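Bifunctional autolysin (Staphylococcus aureus subsp. aureus Mu50, PDB 6FXO) probably hydrolyses the glycan strands of bacterial cell-wall peptidoglycan, as a family GH73 N-acetylglucosaminidase of a bifunctional autolysin. Local coordinates at residues 59-64 with 236-241; 65-70 with 193-198; 71-76 with 231-236. All blocks are in the same frame, centred on the assembly; numbering follows the deposited sequence.

The first segments of the contacts follow one another, in the connection from helix 51-56 to the first turn of helix 75-82. Their partners come later: residues 193-198 at the start of helix 195-200, then 231-236 and 236-241, from the end of helix 216-231 into strand 237-242. Contacts 2 and 3 are nested inside the span closed by contact 1, and their segments alternate. The centres of contacts 1 and 2 are about 8 Å apart, and that of contact 3 is about 16 Å from each. Asp239 joins contact 1 to contact 2 through Lys197, and contacts 1 and 3 share Lys236. The connection is held to the start of helix 195-200 and to the C-terminal strand region.

Contact 1 of 3, residues 59-64 with 236-241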
ATOM      1  N   ALA A  59      11.121   7.363  -8.055  1.00 31.65           N
ATOM      2  CA  ALA A  59       9.984   7.322  -7.173  1.00 31.69           C
ATOM      3  C   ALA A  59       8.997   6.312  -7.784  1.00 32.47           C
ATOM      4  O   ALA A  59       8.497   5.443  -7.055  1.00 30.42           O
ATOM      5  CB  ALA A  59       9.282   8.696  -7.019  1.00 29.16           C
ATOM      6  N   LEU A  60       8.790   6.418  -9.118  1.00 32.10           N
ATOM      7  CA  LEU A  60       7.868   5.497  -9.806  1.00 34.74           C
ATOM      8  C   LEU A  60       8.205   3.974  -9.687  1.00 33.63           C
ATOM      9  O   LEU A  60       7.270   3.197  -9.622  1.00 34.59           O
ATOM     10  CB  LEU A  60       7.601   5.857 -11.304  1.00 38.02           C
ATOM     11  CG  LEU A  60       7.226   7.319 -11.751  1.00 43.06           C
ATOM     12  CD1 LEU A  60       6.791   7.284 -13.206  1.00 35.01           C
ATOM     13  CD2 LEU A  60       6.083   7.932 -11.009  1.00 28.44           C
ATOM     14  N   LYS A  61       9.501   3.561  -9.600  1.00 29.15           N
ATOM     15  CA  LYS A  61       9.728   2.122  -9.487  1.00 29.61           C
ATOM     16  C   LYS A  61       9.135   1.516  -8.197  1.00 24.67           C
ATOM     17  O   LYS A  61       9.026   0.326  -8.121  1.00 21.55           O
ATOM     18  CB  LYS A  61      11.219   1.700  -9.620  1.00 32.63           C
ATOM     19  CG  LYS A  61      12.233   2.389  -8.664  1.00 41.88           C
ATOM     20  CD  LYS A  61      13.711   2.030  -9.045  1.00 54.28           C
ATOM     21  CE  LYS A  61      14.781   2.576  -8.101  1.00 80.90           C
ATOM     22  NZ  LYS A  61      16.201   2.249  -8.509  1.00 81.37           N
ATOM     23  N   TYR A  62       8.707   2.349  -7.200  1.00 21.58           N
ATOM     24  CA  TYR A  62       8.168   1.737  -6.010  1.00 21.86           C
ATOM     25  C   TYR A  62       6.891   0.960  -6.188  1.00 26.03           C
ATOM     26  O   TYR A  62       6.522   0.241  -5.265  1.00 24.11           O
ATOM     27  CB  TYR A  62       8.312   2.636  -4.720  1.00 28.07           C
ATOM     28  CG  TYR A  62       9.728   2.672  -4.140  1.00 22.14           C
ATOM     29  CD1 TYR A  62      10.742   3.380  -4.775  1.00 23.94           C
ATOM     30  CD2 TYR A  62      10.070   1.933  -3.006  1.00 31.10           C
ATOM     31  CE1 TYR A  62      12.048   3.347  -4.318  1.00 21.23           C
ATOM     32  CE2 TYR A  62      11.408   1.899  -2.509  1.00 18.99           C
ATOM     33  CZ  TYR A  62      12.363   2.607  -3.167  1.00 19.51           C
ATOM     34  OH  TYR A  62      13.628   2.669  -2.626  1.00 33.90           O
ATOM     35  N   GLN A  63       6.197   1.107  -7.391  1.00 29.52           N
ATOM     36  CA  GLN A  63       4.966   0.383  -7.643  1.00 36.41           C
ATOM     37  C   GLN A  63       5.302  -1.090  -7.861  1.00 34.40           C
ATOM     38  O   GLN A  63       4.421  -1.928  -7.831  1.00 32.83           O
ATOM     39  CB  GLN A  63       4.141   0.955  -8.819  1.00 33.42           C
ATOM     40  CG  GLN A  63       4.747   0.922 -10.218  1.00 26.01           C
ATOM     41  CD  GLN A  63       3.966   1.973 -10.991  1.00 34.70           C
ATOM     42  OE1 GLN A  63       2.786   1.706 -11.463  1.00 19.32           O
ATOM     43  NE2 GLN A  63       4.622   3.216 -11.109  1.00 16.29           N
ATOM     44  N   PHE A  64       6.546  -1.348  -8.169  1.00 35.92           N
ATOM     45  CA  PHE A  64       7.049  -2.718  -8.380  1.00 37.24           C
ATOM     46  C   PHE A  64       7.693  -3.303  -7.101  1.00 37.69           C
ATOM     47  O   PHE A  64       8.172  -4.435  -7.119  1.00 37.77           O
ATOM     48  CB  PHE A  64       7.955  -2.846  -9.561  1.00 32.49           C
ATOM     49  CG  PHE A  64       7.495  -2.140 -10.805  1.00 33.49           C
ATOM     50  CD1 PHE A  64       6.313  -2.544 -11.490  1.00 23.72           C
ATOM     51  CD2 PHE A  64       8.195  -1.054 -11.292  1.00 36.23           C
ATOM     52  CE1 PHE A  64       5.901  -1.858 -12.570  1.00 29.19           C
ATOM     53  CE2 PHE A  64       7.749  -0.371 -12.410  1.00 51.13           C
ATOM     54  CZ  PHE A  64       6.606  -0.773 -13.044  1.00 39.91           C
ATOM     55  N   LYS A 236      14.489  -3.175  -1.620  1.00 33.92           N
ATOM     56  CA  LYS A 236      15.364  -4.227  -2.107  1.00 51.00           C
ATOM     57  C   LYS A 236      14.755  -5.310  -2.956  1.00 43.73           C
ATOM     58  O   LYS A 236      15.500  -5.976  -3.660  1.00 45.88           O
ATOM     59  CB  LYS A 236      16.044  -4.910  -0.899  1.00 56.68           C
ATOM     60  CG  LYS A 236      17.271  -4.189  -0.348  1.00 73.60           C
ATOM     61  CD  LYS A 236      17.068  -3.813   1.122  1.00 99.20           C
ATOM     62  CE  LYS A 236      18.307  -3.277   1.802  1.00103.42           C
ATOM     63  NZ  LYS A 236      18.010  -2.721   3.160  1.00114.75           N
ATOM     64  N   TYR A 237      13.434  -5.499  -2.893  1.00 30.58           N
ATOM     65  CA  TYR A 237      12.783  -6.531  -3.680  1.00 33.62           C
ATOM     66  C   TYR A 237      11.793  -5.955  -4.610  1.00 30.37           C
ATOM     67  O   TYR A 237      10.758  -5.360  -4.191  1.00 22.57           O
ATOM     68  CB  TYR A 237      12.179  -7.649  -2.790  1.00 42.76           C
ATOM     69  CG  TYR A 237      13.155  -8.229  -1.787  1.00 56.29           C
ATOM     70  CD1 TYR A 237      14.030  -9.251  -2.143  1.00 64.29           C
ATOM     71  CD2 TYR A 237      13.211  -7.752  -0.487  1.00 63.30           C
ATOM     72  CE1 TYR A 237      14.937  -9.774  -1.234  1.00 75.92           C
ATOM     73  CE2 TYR A 237      14.114  -8.271   0.434  1.00 86.72           C
ATOM     74  CZ  TYR A 237      14.975  -9.281   0.057  1.00 95.75           C
ATOM     75  OH  TYR A 237      15.875  -9.792   0.964  1.00 94.10           O
ATOM     76  N   PHE A 238      12.111  -6.125  -5.901  1.00 25.43           N
ATOM     77  CA  PHE A 238      11.186  -5.562  -6.891  1.00 24.65           C
ATOM     78  C   PHE A 238      10.707  -6.574  -7.882  1.00 26.58           C
ATOM     79  O   PHE A 238      11.320  -7.614  -8.059  1.00 23.67           O
ATOM     80  CB  PHE A 238      11.879  -4.338  -7.539  1.00 30.00           C
ATOM     81  CG  PHE A 238      12.211  -3.177  -6.630  1.00 33.70           C
ATOM     82  CD1 PHE A 238      13.369  -3.210  -5.810  1.00 37.36           C
ATOM     83  CD2 PHE A 238      11.465  -2.016  -6.634  1.00 36.94           C
ATOM     84  CE1 PHE A 238      13.735  -2.103  -5.034  1.00 29.17           C
ATOM     85  CE2 PHE A 238      11.836  -0.896  -5.863  1.00 35.60           C
ATOM     86  CZ  PHE A 238      12.966  -0.951  -5.062  1.00 31.67           C
ATOM     87  N   ASP A 239       9.580  -6.250  -8.587  1.00 29.43           N
ATOM     88  CA  ASP A 239       8.982  -7.178  -9.574  1.00 31.73           C
ATOM     89  C   ASP A 239       8.341  -6.369 -10.664  1.00 28.79           C
ATOM     90  O   ASP A 239       7.297  -5.785 -10.436  1.00 24.58           O
ATOM     91  CB  ASP A 239       7.864  -7.956  -8.841  1.00 35.02           C
ATOM     92  CG  ASP A 239       7.295  -9.216  -9.480  1.00 43.39           C
ATOM     93  OD1 ASP A 239       7.207  -9.267 -10.728  1.00 39.10           O
ATOM     94  OD2 ASP A 239       6.816 -10.095  -8.728  1.00 36.88           O
ATOM     95  N   ILE A 240       8.964  -6.356 -11.839  1.00 26.73           N
ATOM     96  CA  ILE A 240       8.564  -5.654 -13.010  1.00 34.24           C
ATOM     97  C   ILE A 240       8.004  -6.485 -14.190  1.00 38.70           C
ATOM     98  O   ILE A 240       8.686  -7.333 -14.761  1.00 36.14           O
ATOM     99  CB  ILE A 240       9.803  -4.802 -13.438  1.00 38.37           C
ATOM    100  CG1 ILE A 240      10.350  -3.970 -12.236  1.00 41.47           C
ATOM    101  CG2 ILE A 240       9.475  -3.885 -14.610  1.00 34.70           C
ATOM    102  CD1 ILE A 240      11.699  -3.263 -12.523  1.00 35.18           C
ATOM    103  N   PRO A 241       6.727  -6.305 -14.493  1.00 41.75           N
ATOM    104  CA  PRO A 241       6.120  -7.033 -15.622  1.00 44.15           C
ATOM    105  C   PRO A 241       6.785  -6.620 -16.930  1.00 48.88           C
ATOM    106  O   PRO A 241       7.116  -5.439 -17.039  1.00 47.91           O
ATOM    107  CB  PRO A 241       4.661  -6.556 -15.619  1.00 38.55           C
ATOM    108  CG  PRO A 241       4.412  -6.080 -14.206  1.00 46.50           C
ATOM    109  CD  PRO A 241       5.728  -5.469 -13.783  1.00 45.02           C
TER
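Phe238 turns the edge of its ring onto the face of Tyr62. The pair is T-shaped, with centroids 5.4 Å apart and planes at 75°, and Phe238 CE2 sits over the centre of the Tyr62 ring. Lys61 O lies at the edge of the Phe238 ring, in its plane, 3.7 Å from Phe238 CD2. The phenol of Tyr62 is tied further on, to Gly235 N. Phe238 CA also comes within 3.2 Å of Phe64 O, as a CA-H...O contact. Asp239 follows with the backbone bond of the contact: its N donates to Phe64 O at 2.7 Å. Asp239 sends its carboxylate away, to Lys197 and Arg66. Ile240 then crosses Phe64 at about a right angle, with CG1 3.7 Å from Phe64 CG. With chi1 at -44°, Phe64 CG stands beside its backbone N. Ile240 CB lies over one face of the Phe64 ring and Gln63 CG over the opposite one. Pro241 closes the row, its CD 3.8 Å from Phe64 CD1. The 3-10 turn 60-64 therefore packs against strand 237-242. Strand 4-9 pairs in parallel with that strand, while helix 216-231 touches Tyr62 and helix 51-56 touches Phe64.

Contact 2 of 3, residues 65-70 with 193-198; sequences LRLDQP and NTLYKM
The backbone oxygen of Asn193 accepts the N-H of Leu67, at 3.0 Å from Leu67 N and with an N-H...O angle of 164°. Arg66 CA adds a CA-H...O contact to the same oxygen. The Asn193 amide lies over a face of the Arg66 guanidinium, their planes 4° apart. Arg66 NE is close to Asn193 OD1, but the angle is too poor for a bond. Asp68 grips the guanidinium at its edge, in its plane, and fixes its rotation: NE meets Asp68 OD1 and NH2 meets Asp68 OD2, each oxygen using its syn lone pair, in a side-on salt bridge. Bends at chi2 and chi3 fold the Arg66 chain back. Asn193 OD1 is taken by Lys197 NZ at 2.6 Å. Lys197 NZ and Arg66 NH1 are 4.2 Å apart, and Asp239 forms salt bridges with both, which probably offsets their repulsion. Beside these polar groups Leu67 CD1 packs on Met198 CE at 3.5 Å and on Leu195 CD2 at 3.9 Å. Thr194 CG2 rests 3.2 Å from Leu65 O, while its OG1 accepts from Lys197 N. This is a classic N-cap: Thr194 caps the N-terminus of helix 195-200, within the GH73 family region, and residues 65-68 pack on the N-cap turn, Asn193 included.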
ATOM      1  N   LEU A  65       7.759  -2.507  -6.016  1.00 29.48           N
ATOM      2  CA  LEU A  65       8.348  -3.041  -4.793  1.00 27.96           C
ATOM      3  C   LEU A  65       7.407  -4.192  -4.255  1.00 26.46           C
ATOM      4  O   LEU A  65       6.199  -3.999  -4.218  1.00 28.02           O
ATOM      5  CB  LEU A  65       8.469  -1.936  -3.685  1.00 24.23           C
ATOM      6  CG  LEU A  65       8.942  -2.344  -2.290  1.00 23.57           C
ATOM      7  CD1 LEU A  65      10.547  -2.451  -2.242  1.00 14.66           C
ATOM      8  CD2 LEU A  65       8.339  -1.444  -1.164  1.00 15.06           C
ATOM      9  N   ARG A  66       7.944  -5.328  -3.805  1.00 29.08           N
ATOM     10  CA  ARG A  66       7.073  -6.364  -3.279  1.00 28.08           C
ATOM     11  C   ARG A  66       6.693  -6.129  -1.810  1.00 29.29           C
ATOM     12  O   ARG A  66       7.513  -6.094  -0.915  1.00 32.93           O
ATOM     13  CB  ARG A  66       7.713  -7.781  -3.436  1.00 32.55           C
ATOM     14  CG  ARG A  66       7.898  -8.311  -4.868  1.00 30.46           C
ATOM     15  CD  ARG A  66       6.665  -9.022  -5.512  1.00 40.27           C
ATOM     16  NE  ARG A  66       6.391 -10.276  -4.812  1.00 44.73           N
ATOM     17  CZ  ARG A  66       6.695 -11.504  -5.241  1.00 43.20           C
ATOM     18  NH1 ARG A  66       7.308 -11.672  -6.403  1.00 32.52           N
ATOM     19  NH2 ARG A  66       6.435 -12.557  -4.485  1.00 48.63           N
ATOM     20  N   LEU A  67       5.404  -5.887  -1.610  1.00 31.93           N
ATOM     21  CA  LEU A  67       4.699  -5.613  -0.390  1.00 29.76           C
ATOM     22  C   LEU A  67       4.506  -6.836   0.502  1.00 31.43           C
ATOM     23  O   LEU A  67       4.158  -6.712   1.665  1.00 33.66           O
ATOM     24  CB  LEU A  67       3.327  -4.988  -0.851  1.00 34.62           C
ATOM     25  CG  LEU A  67       3.443  -3.662  -1.718  1.00 26.53           C
ATOM     26  CD1 LEU A  67       2.111  -3.080  -2.053  1.00 29.06           C
ATOM     27  CD2 LEU A  67       4.198  -2.552  -0.830  1.00 26.12           C
ATOM     28  N   ASP A  68       4.665  -8.029  -0.072  1.00 34.60           N
ATOM     29  CA  ASP A  68       4.521  -9.280   0.648  1.00 36.01           C
ATOM     30  C   ASP A  68       5.884  -9.637   1.248  1.00 40.30           C
ATOM     31  O   ASP A  68       6.023 -10.636   1.939  1.00 43.77           O
ATOM     32  CB  ASP A  68       3.972 -10.372  -0.291  1.00 36.78           C
ATOM     33  CG  ASP A  68       4.805 -10.598  -1.532  1.00 40.71           C
ATOM     34  OD1 ASP A  68       5.203  -9.603  -2.161  1.00 38.92           O
ATOM     35  OD2 ASP A  68       4.981 -11.768  -1.924  1.00 47.70           O
ATOM     36  N   GLN A  69       6.897  -8.801   0.992  1.00 37.44           N
ATOM     37  CA  GLN A  69       8.203  -9.116   1.541  1.00 37.31           C
ATOM     38  C   GLN A  69       8.794  -8.199   2.542  1.00 35.57           C
ATOM     39  O   GLN A  69       9.226  -7.108   2.215  1.00 39.26           O
ATOM     40  CB  GLN A  69       9.254  -9.371   0.448  1.00 37.23           C
ATOM     41  CG  GLN A  69      10.063 -10.645   0.773  1.00 64.28           C
ATOM     42  CD  GLN A  69      10.535 -11.446  -0.427  1.00 80.90           C
ATOM     43  OE1 GLN A  69       9.726 -11.953  -1.207  1.00 80.96           O
ATOM     44  NE2 GLN A  69      11.850 -11.696  -0.543  1.00 77.44           N
ATOM     45  N   PRO A  70       8.815  -8.614   3.781  1.00 35.15           N
ATOM     46  CA  PRO A  70       9.409  -7.766   4.785  1.00 38.89           C
ATOM     47  C   PRO A  70      10.890  -7.582   4.499  1.00 38.31           C
ATOM     48  O   PRO A  70      11.529  -8.441   3.913  1.00 37.30           O
ATOM     49  CB  PRO A  70       9.217  -8.549   6.076  1.00 38.01           C
ATOM     50  CG  PRO A  70       8.092  -9.439   5.801  1.00 46.17           C
ATOM     51  CD  PRO A  70       8.276  -9.847   4.380  1.00 43.83           C
ATOM     52  N   ASN A 193       0.813  -8.449  -5.295  1.00 37.12           N
ATOM     53  CA  ASN A 193       1.842  -7.942  -4.389  1.00 44.44           C
ATOM     54  C   ASN A 193       2.631  -6.677  -4.657  1.00 41.09           C
ATOM     55  O   ASN A 193       3.616  -6.453  -3.973  1.00 39.70           O
ATOM     56  CB  ASN A 193       2.806  -9.033  -3.936  1.00 38.79           C
ATOM     57  CG  ASN A 193       3.240 -10.039  -4.948  1.00 35.25           C
ATOM     58  OD1 ASN A 193       3.711  -9.697  -6.033  1.00 33.70           O
ATOM     59  ND2 ASN A 193       3.275 -11.329  -4.612  1.00 44.26           N
ATOM     60  N   THR A 194       2.276  -5.905  -5.662  1.00 40.06           N
ATOM     61  CA  THR A 194       3.008  -4.681  -5.925  1.00 38.99           C
ATOM     62  C   THR A 194       1.930  -3.751  -6.310  1.00 36.12           C
ATOM     63  O   THR A 194       0.912  -4.217  -6.821  1.00 34.47           O
ATOM     64  CB  THR A 194       3.916  -4.789  -7.130  1.00 37.14           C
ATOM     65  OG1 THR A 194       3.138  -5.343  -8.203  1.00 34.26           O
ATOM     66  CG2 THR A 194       5.144  -5.575  -6.854  1.00 37.97           C
ATOM     67  N   LEU A 195       2.151  -2.464  -6.137  1.00 28.26           N
ATOM     68  CA  LEU A 195       1.078  -1.537  -6.523  1.00 33.99           C
ATOM     69  C   LEU A 195       0.677  -1.658  -8.056  1.00 28.72           C
ATOM     70  O   LEU A 195      -0.407  -1.318  -8.395  1.00 26.58           O
ATOM     71  CB  LEU A 195       1.398  -0.041  -6.189  1.00 32.32           C
ATOM     72  CG  LEU A 195       1.965   0.287  -4.760  1.00 29.51           C
ATOM     73  CD1 LEU A 195       2.691   1.563  -4.737  1.00 18.25           C
ATOM     74  CD2 LEU A 195       0.898   0.253  -3.688  1.00 25.65           C
ATOM     75  N   TYR A 196       1.551  -2.127  -8.906  1.00 24.70           N
ATOM     76  CA  TYR A 196       1.218  -2.232 -10.272  1.00 34.56           C
ATOM     77  C   TYR A 196       0.211  -3.432 -10.446  1.00 45.38           C
ATOM     78  O   TYR A 196      -0.791  -3.289 -11.137  1.00 48.15           O
ATOM     79  CB  TYR A 196       2.477  -2.499 -11.104  1.00 34.58           C
ATOM     80  CG  TYR A 196       2.291  -2.378 -12.596  1.00 50.11           C
ATOM     81  CD1 TYR A 196       1.841  -3.458 -13.363  1.00 47.49           C
ATOM     82  CD2 TYR A 196       2.567  -1.187 -13.254  1.00 51.10           C
ATOM     83  CE1 TYR A 196       1.666  -3.341 -14.750  1.00 32.57           C
ATOM     84  CE2 TYR A 196       2.401  -1.063 -14.624  1.00 58.20           C
ATOM     85  CZ  TYR A 196       1.953  -2.140 -15.366  1.00 42.65           C
ATOM     86  OH  TYR A 196       1.813  -1.990 -16.709  1.00 52.39           O
ATOM     87  N   LYS A 197       0.477  -4.583  -9.803  1.00 41.41           N
ATOM     88  CA  LYS A 197      -0.401  -5.711  -9.920  1.00 39.23           C
ATOM     89  C   LYS A 197      -1.749  -5.327  -9.331  1.00 42.46           C
ATOM     90  O   LYS A 197      -2.784  -5.784  -9.842  1.00 49.62           O
ATOM     91  CB  LYS A 197       0.174  -6.963  -9.233  1.00 32.09           C
ATOM     92  CG  LYS A 197       1.365  -7.639  -9.998  1.00 29.04           C
ATOM     93  CD  LYS A 197       2.146  -8.597  -9.034  1.00 35.35           C
ATOM     94  CE  LYS A 197       3.174  -9.602  -9.602  1.00 48.49           C
ATOM     95  NZ  LYS A 197       4.022 -10.315  -8.545  1.00 21.01           N
ATOM     96  N   MET A 198      -1.741  -4.474  -8.285  1.00 34.74           N
ATOM     97  CA  MET A 198      -3.040  -4.090  -7.698  1.00 39.43           C
ATOM     98  C   MET A 198      -3.887  -3.232  -8.623  1.00 32.22           C
ATOM     99  O   MET A 198      -5.107  -3.304  -8.532  1.00 30.04           O
ATOM    100  CB  MET A 198      -2.937  -3.412  -6.323  1.00 37.12           C
ATOM    101  CG  MET A 198      -2.105  -4.143  -5.356  1.00 36.46           C
ATOM    102  SD  MET A 198      -1.904  -3.204  -3.846  1.00 36.07           S
ATOM    103  CE  MET A 198      -0.994  -4.342  -2.889  1.00 48.10           C
TER

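Contact 3 of 3, residues 71-76 with 231-236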
ATOM      1  N   GLN A  71      11.364  -6.445   4.871  1.00 37.68           N
ATOM      2  CA  GLN A  71      12.717  -6.024   4.739  1.00 48.37           C
ATOM      3  C   GLN A  71      13.074  -5.937   6.176  1.00 60.80           C
ATOM      4  O   GLN A  71      12.228  -5.650   7.008  1.00 79.65           O
ATOM      5  CB  GLN A  71      12.778  -4.630   4.130  1.00 54.16           C
ATOM      6  CG  GLN A  71      14.047  -4.386   3.357  1.00 55.25           C
ATOM      7  CD  GLN A  71      14.032  -3.024   2.717  1.00 51.05           C
ATOM      8  OE1 GLN A  71      13.322  -2.775   1.756  1.00 47.48           O
ATOM      9  NE2 GLN A  71      14.796  -2.107   3.223  1.00 51.75           N
ATOM     10  N   ASN A  72      14.283  -6.178   6.486  1.00 71.48           N
ATOM     11  CA  ASN A  72      14.631  -6.094   7.901  1.00 75.02           C
ATOM     12  C   ASN A  72      15.037  -4.706   8.259  1.00 67.46           C
ATOM     13  O   ASN A  72      16.180  -4.493   8.637  1.00 69.48           O
ATOM     14  CB  ASN A  72      15.725  -7.071   8.247  1.00 72.86           C
ATOM     15  CG  ASN A  72      15.315  -8.444   7.849  1.00 78.14           C
ATOM     16  OD1 ASN A  72      14.383  -8.986   8.442  1.00 82.36           O
ATOM     17  ND2 ASN A  72      15.949  -9.073   6.875  1.00 86.65           N
ATOM     18  N   ILE A  73      14.118  -3.750   8.151  1.00 59.59           N
ATOM     19  CA  ILE A  73      14.557  -2.404   8.505  1.00 53.54           C
ATOM     20  C   ILE A  73      14.820  -2.361  10.011  1.00 45.58           C
ATOM     21  O   ILE A  73      14.085  -2.973  10.779  1.00 39.13           O
ATOM     22  CB  ILE A  73      13.567  -1.320   7.989  1.00 44.49           C
ATOM     23  CG1 ILE A  73      13.175  -1.658   6.533  1.00 46.75           C
ATOM     24  CG2 ILE A  73      14.229   0.071   8.016  1.00 35.11           C
ATOM     25  CD1 ILE A  73      12.214  -0.658   5.887  1.00 49.47           C
ATOM     26  N   SER A  74      15.866  -1.656  10.439  1.00 46.98           N
ATOM     27  CA  SER A  74      16.090  -1.643  11.886  1.00 58.55           C
ATOM     28  C   SER A  74      14.928  -1.021  12.663  1.00 60.83           C
ATOM     29  O   SER A  74      14.364  -0.023  12.217  1.00 57.59           O
ATOM     30  CB  SER A  74      17.387  -0.897  12.200  1.00 65.58           C
ATOM     31  OG  SER A  74      17.338  -0.152  13.408  1.00 76.53           O
ATOM     32  N   ILE A  75      14.560  -1.624  13.829  1.00 57.03           N
ATOM     33  CA  ILE A  75      13.492  -1.107  14.631  1.00 65.16           C
ATOM     34  C   ILE A  75      13.863   0.301  15.115  1.00 76.96           C
ATOM     35  O   ILE A  75      12.974   1.125  15.320  1.00 81.56           O
ATOM     36  CB  ILE A  75      13.245  -2.102  15.790  1.00 72.45           C
ATOM     37  CG1 ILE A  75      12.788  -3.461  15.220  1.00 76.58           C
ATOM     38  CG2 ILE A  75      12.237  -1.538  16.778  1.00 76.20           C
ATOM     39  CD1 ILE A  75      12.562  -4.558  16.255  1.00 72.62           C
ATOM     40  N   ASP A  76      15.176   0.581  15.289  1.00 80.46           N
ATOM     41  CA  ASP A  76      15.563   1.912  15.746  1.00 86.54           C
ATOM     42  C   ASP A  76      15.265   2.944  14.691  1.00 82.99           C
ATOM     43  O   ASP A  76      14.859   4.061  15.001  1.00 86.25           O
ATOM     44  CB  ASP A  76      17.073   2.004  16.011  1.00 89.82           C
ATOM     45  CG  ASP A  76      17.490   1.984  17.462  1.00100.77           C
ATOM     46  OD1 ASP A  76      18.421   1.226  17.798  1.00118.23           O
ATOM     47  OD2 ASP A  76      16.857   2.695  18.271  1.00113.23           O
ATOM     48  N   ILE A 231      12.414   7.435   6.489  1.00 56.57           N
ATOM     49  CA  ILE A 231      12.859   6.370   7.305  1.00 54.32           C
ATOM     50  C   ILE A 231      14.295   6.142   7.208  1.00 56.21           C
ATOM     51  O   ILE A 231      14.886   5.818   8.206  1.00 63.44           O
ATOM     52  CB  ILE A 231      12.097   5.093   6.954  1.00 53.78           C
ATOM     53  CG1 ILE A 231      10.758   5.062   7.635  1.00 37.42           C
ATOM     54  CG2 ILE A 231      12.891   3.889   7.359  1.00 42.23           C
ATOM     55  CD1 ILE A 231       9.918   3.997   6.990  1.00 20.59           C
ATOM     56  N   GLY A 232      14.901   6.353   6.089  1.00 62.00           N
ATOM     57  CA  GLY A 232      16.329   6.103   6.071  1.00 71.88           C
ATOM     58  C   GLY A 232      16.760   4.879   5.318  1.00 68.73           C
ATOM     59  O   GLY A 232      17.864   4.386   5.490  1.00 70.46           O
ATOM     60  N   GLU A 233      15.893   4.360   4.510  1.00 59.95           N
ATOM     61  CA  GLU A 233      16.189   3.203   3.723  1.00 47.72           C
ATOM     62  C   GLU A 233      15.671   3.338   2.325  1.00 44.57           C
ATOM     63  O   GLU A 233      15.048   4.324   1.969  1.00 47.62           O
ATOM     64  CB  GLU A 233      15.613   1.918   4.351  1.00 56.02           C
ATOM     65  CG  GLU A 233      16.406   0.666   3.976  1.00 79.85           C
ATOM     66  CD  GLU A 233      17.148   0.009   5.127  1.00 94.98           C
ATOM     67  OE1 GLU A 233      18.106   0.603   5.633  1.00104.32           O
ATOM     68  OE2 GLU A 233      16.801  -1.125   5.468  1.00 96.88           O
ATOM     69  N   VAL A 234      15.947   2.315   1.537  1.00 41.71           N
ATOM     70  CA  VAL A 234      15.602   2.102   0.131  1.00 46.54           C
ATOM     71  C   VAL A 234      15.077   0.628  -0.057  1.00 45.21           C
ATOM     72  O   VAL A 234      15.432  -0.257   0.723  1.00 38.19           O
ATOM     73  CB  VAL A 234      16.871   2.334  -0.741  1.00 51.90           C
ATOM     74  CG1 VAL A 234      16.579   2.072  -2.212  1.00 64.47           C
ATOM     75  CG2 VAL A 234      17.425   3.740  -0.544  1.00 55.41           C
ATOM     76  N   GLY A 235      14.198   0.385  -1.070  1.00 44.85           N
ATOM     77  CA  GLY A 235      13.679  -0.964  -1.307  1.00 33.66           C
ATOM     78  C   GLY A 235      14.681  -1.941  -1.883  1.00 28.28           C
ATOM     79  O   GLY A 235      15.599  -1.556  -2.590  1.00 33.82           O
ATOM     80  N   LYS A 236      14.489  -3.175  -1.620  1.00 33.92           N
ATOM     81  CA  LYS A 236      15.364  -4.227  -2.107  1.00 51.00           C
ATOM     82  C   LYS A 236      14.755  -5.310  -2.956  1.00 43.73           C
ATOM     83  O   LYS A 236      15.500  -5.976  -3.660  1.00 45.88           O
ATOM     84  CB  LYS A 236      16.044  -4.910  -0.899  1.00 56.68           C
ATOM     85  CG  LYS A 236      17.271  -4.189  -0.348  1.00 73.60           C
ATOM     86  CD  LYS A 236      17.068  -3.813   1.122  1.00 99.20           C
ATOM     87  CE  LYS A 236      18.307  -3.277   1.802  1.00103.42           C
ATOM     88  NZ  LYS A 236      18.010  -2.721   3.160  1.00114.75           N
TER
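This is a mainly polar, partly buried contact between two connections, where Gln71 meets Glu233, Val234 and Lys236. One connection leads into helix 75-82, and the other runs from helix 216-231 to strand 237-242. Gln71 and Glu233 reach toward each other tip to tip, with amide and carboxylate nearly coplanar. Gln71 NE2 donates to Glu233 OE2 at 3.2 Å, on the anti lone pair, with an N-H...O angle of 137°. The same nitrogen gives a second, equally bent bond to Val234 O at 3.2 Å, and this oxygen is tilted from the amide plane. Lys236 crosses the Gln71 side chain at about a right angle, its CD 3.5 Å from Gln71 CD. Its NZ forms a salt bridge with Glu233 OE2 at 3.1 Å, although the lysine is poorly ordered. On the apolar side Ile73 CG2 touches Ile231 CG2 at 4.1 Å. The Ile73 side chain slides past Glu233 in the opposite direction. Val107 of helix 106-116 touches both isoleucines. The two acceptors, with the Tyr228 hydroxyl at Gln71 OE1, are consistent with this amide orientation, although Lys236 NZ, also a donor, is 3.3 Å from Gln71 NE2. Lys236 probably helps to stabilise the negative charge on Glu233.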